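PDB 3HCW: maltose operon transcriptional repressor from Staphylococcus aureus subsp. aureus Mu50, which probably represses transcription of the maltose operon, its LacI-type effector-binding fragment being expected to sense a sugar-related signal. Local coordinates for the interface of chains A and B. Residues are numbered along the deposited sequence; one frame, centred on the assembly and turned at random. Chains: chain A/B, Maltose operon transcriptional repressor.

The interface of chains A and B. Residues chain A 231-232, 235; chain B 20, 171, 202, 205-206.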
ATOM      1  N   TYR A 231      -3.728   6.435  -3.963  1.00 37.33           N
ATOM      2  CA  TYR A 231      -4.557   5.632  -4.840  1.00 41.76           C
ATOM      3  C   TYR A 231      -5.669   4.920  -4.073  1.00 37.80           C
ATOM      4  O   TYR A 231      -6.739   4.679  -4.625  1.00 42.29           O
ATOM      5  CB  TYR A 231      -3.687   4.630  -5.620  1.00 42.60           C
ATOM      6  CG  TYR A 231      -4.412   3.916  -6.741  1.00 44.65           C
ATOM      7  CD1 TYR A 231      -4.962   4.626  -7.818  1.00 53.31           C
ATOM      8  CD2 TYR A 231      -4.546   2.532  -6.730  1.00 48.38           C
ATOM      9  CE1 TYR A 231      -5.636   3.966  -8.852  1.00 39.36           C
ATOM     10  CE2 TYR A 231      -5.212   1.861  -7.757  1.00 39.14           C
ATOM     11  CZ  TYR A 231      -5.756   2.576  -8.809  1.00 46.71           C
ATOM     12  OH  TYR A 231      -6.417   1.893  -9.808  1.00 40.91           O
ATOM     13  N   LEU A 232      -5.429   4.641  -2.792  1.00 38.00           N
ATOM     14  CA  LEU A 232      -6.362   3.868  -1.961  1.00 35.39           C
ATOM     15  C   LEU A 232      -7.621   4.611  -1.543  1.00 37.43           C
ATOM     16  O   LEU A 232      -8.679   4.002  -1.430  1.00 45.88           O
ATOM     17  CB  LEU A 232      -5.647   3.303  -0.731  1.00 46.97           C
ATOM     18  CG  LEU A 232      -4.555   2.270  -1.028  1.00 50.50           C
ATOM     19  CD1 LEU A 232      -3.832   1.880   0.249  1.00 56.42           C
ATOM     20  CD2 LEU A 232      -5.129   1.035  -1.734  1.00 50.15           C
ATOM     21  N   ILE A 235      -9.793   5.009  -4.833  1.00 37.80           N
ATOM     22  CA  ILE A 235     -10.607   3.855  -5.232  1.00 36.64           C
ATOM     23  C   ILE A 235     -11.245   3.135  -4.035  1.00 33.60           C
ATOM     24  O   ILE A 235     -11.594   1.958  -4.122  1.00 36.19           O
ATOM     25  CB  ILE A 235      -9.849   2.875  -6.184  1.00 42.80           C
ATOM     26  CG1 ILE A 235      -8.622   2.259  -5.494  1.00 30.93           C
ATOM     27  CG2 ILE A 235      -9.451   3.595  -7.495  1.00 34.91           C
ATOM     28  CD1 ILE A 235      -8.131   0.978  -6.136  1.00 33.39           C
TER
ATOM     29  N   PRO B  20      -0.263   2.498  -7.943  1.00 48.56           N
ATOM     30  CA  PRO B  20      -0.922   1.179  -8.098  1.00 51.40           C
ATOM     31  C   PRO B  20       0.024  -0.033  -7.977  1.00 53.16           C
ATOM     32  O   PRO B  20      -0.380  -1.091  -7.481  1.00 57.64           O
ATOM     33  CB  PRO B  20      -1.521   1.251  -9.500  1.00 51.65           C
ATOM     34  CG  PRO B  20      -1.791   2.702  -9.700  1.00 52.18           C
ATOM     35  CD  PRO B  20      -0.636   3.412  -9.040  1.00 49.03           C
ATOM     36  N   ASN B 171      -7.589  -0.229 -15.285  1.00 48.40           N
ATOM     37  CA  ASN B 171      -8.025   0.248 -13.957  1.00 56.63           C
ATOM     38  C   ASN B 171      -8.715   1.629 -13.953  1.00 58.71           C
ATOM     39  O   ASN B 171      -9.048   2.163 -12.888  1.00 68.45           O
ATOM     40  CB  ASN B 171      -6.873   0.195 -12.934  1.00 58.70           C
ATOM     41  CG  ASN B 171      -5.705   1.120 -13.290  1.00 61.40           C
ATOM     42  OD1 ASN B 171      -5.686   1.764 -14.341  1.00 76.60           O
ATOM     43  ND2 ASN B 171      -4.718   1.180 -12.404  1.00 67.35           N
ATOM     44  N   MET B 202      -5.692  -5.192  -6.134  1.00 32.84           N
ATOM     45  CA  MET B 202      -5.657  -3.764  -6.441  1.00 37.85           C
ATOM     46  C   MET B 202      -6.680  -3.376  -7.516  1.00 36.35           C
ATOM     47  O   MET B 202      -7.385  -2.386  -7.344  1.00 31.74           O
ATOM     48  CB  MET B 202      -4.237  -3.304  -6.808  1.00 39.48           C
ATOM     49  CG  MET B 202      -4.027  -1.786  -6.715  1.00 49.11           C
ATOM     50  SD  MET B 202      -4.195  -1.107  -5.040  1.00 42.47           S
ATOM     51  CE  MET B 202      -2.626  -1.563  -4.345  1.00 39.68           C
ATOM     52  N   LEU B 205     -10.309  -3.683  -6.034  1.00 28.86           N
ATOM     53  CA  LEU B 205     -10.771  -2.539  -5.256  1.00 27.25           C
ATOM     54  C   LEU B 205     -11.455  -1.472  -6.089  1.00 19.48           C
ATOM     55  O   LEU B 205     -12.400  -0.841  -5.628  1.00 26.45           O
ATOM     56  CB  LEU B 205      -9.615  -1.920  -4.460  1.00 29.53           C
ATOM     57  CG  LEU B 205      -9.082  -2.729  -3.278  1.00 34.54           C
ATOM     58  CD1 LEU B 205      -7.993  -1.949  -2.568  1.00 40.59           C
ATOM     59  CD2 LEU B 205     -10.205  -3.115  -2.322  1.00 31.12           C
ATOM     60  N   ALA B 206     -10.973  -1.267  -7.311  1.00 29.32           N
ATOM     61  CA  ALA B 206     -11.593  -0.321  -8.239  1.00 19.07           C
ATOM     62  C   ALA B 206     -12.964  -0.847  -8.683  1.00 18.93           C
ATOM     63  O   ALA B 206     -13.915  -0.073  -8.841  1.00 32.26           O
ATOM     64  CB  ALA B 206     -10.660  -0.062  -9.438  1.00 22.67           C
TER
HETATM   65  O   HOH W   1     -13.017  -0.129  -3.079  1.00 21.52           O
HETATM   66  O   HOH W   2      -6.926  -0.683  -9.318  1.00 36.40           O
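Two copies of the effector-binding fragment of a LacI/GalR-type repressor, with its periplasmic-binding-protein-like fold, pair about a two-fold axis, and the patch described here recurs with the chains exchanged. Such repressors commonly work as dimers, so this pairing is probably the biological one. The short helix 231-234 of chain A and the residue after it press against helices 19-22 and 201-213 of chain B.

Aromatic packing centres on A:Tyr231, which combines flat apolar faces with a polar tip; its ring is directed across the boundary with CG anti to the backbone N (chi1 -170°). B:Pro20, a rigid and compact ring, sets CG over the middle of one face, 3.9 Å from the centroid, in a CH-pi contact. CG1 of A:Ile235 lies against part of the opposite face, near its margin, sandwiching the ring between two aliphatic groups.

Apolar contacts continue along helix 201-213. B:Met202, flexible enough to bend at chi2 and chi3, lays CG 4.0 Å from CE2 of A:Tyr231 and turns SD toward both that ring and CD2 of A:Leu232, whose branched end gives the sulphur an apolar neighbour. With CG1 wedged between N and C (chi1 63°), A:Ile235 carries CD1 to the helix, meeting CB of B:Leu205 crosswise at 3.7 Å. B:Ala206, with only a methyl, probably leaves room for CD1 to approach B:Ala206 N and B:Met202 O.

Polar contacts are largely carried by water. OH of A:Tyr231 sits over the amide face of B:Asn171, 3.2 Å from ND2, at best a weak, poorly aimed hydrogen bond, though the polar amide suits a phenol neighbour. Water 2, in the ring plane, joins this OH (2.7 Å) to the carbonyl O of B:Met202 (2.6 Å). Water 1 similarly bridges the carbonyl oxygens of A:Ile235 and B:Leu205, two acceptors that cannot bond each other directly.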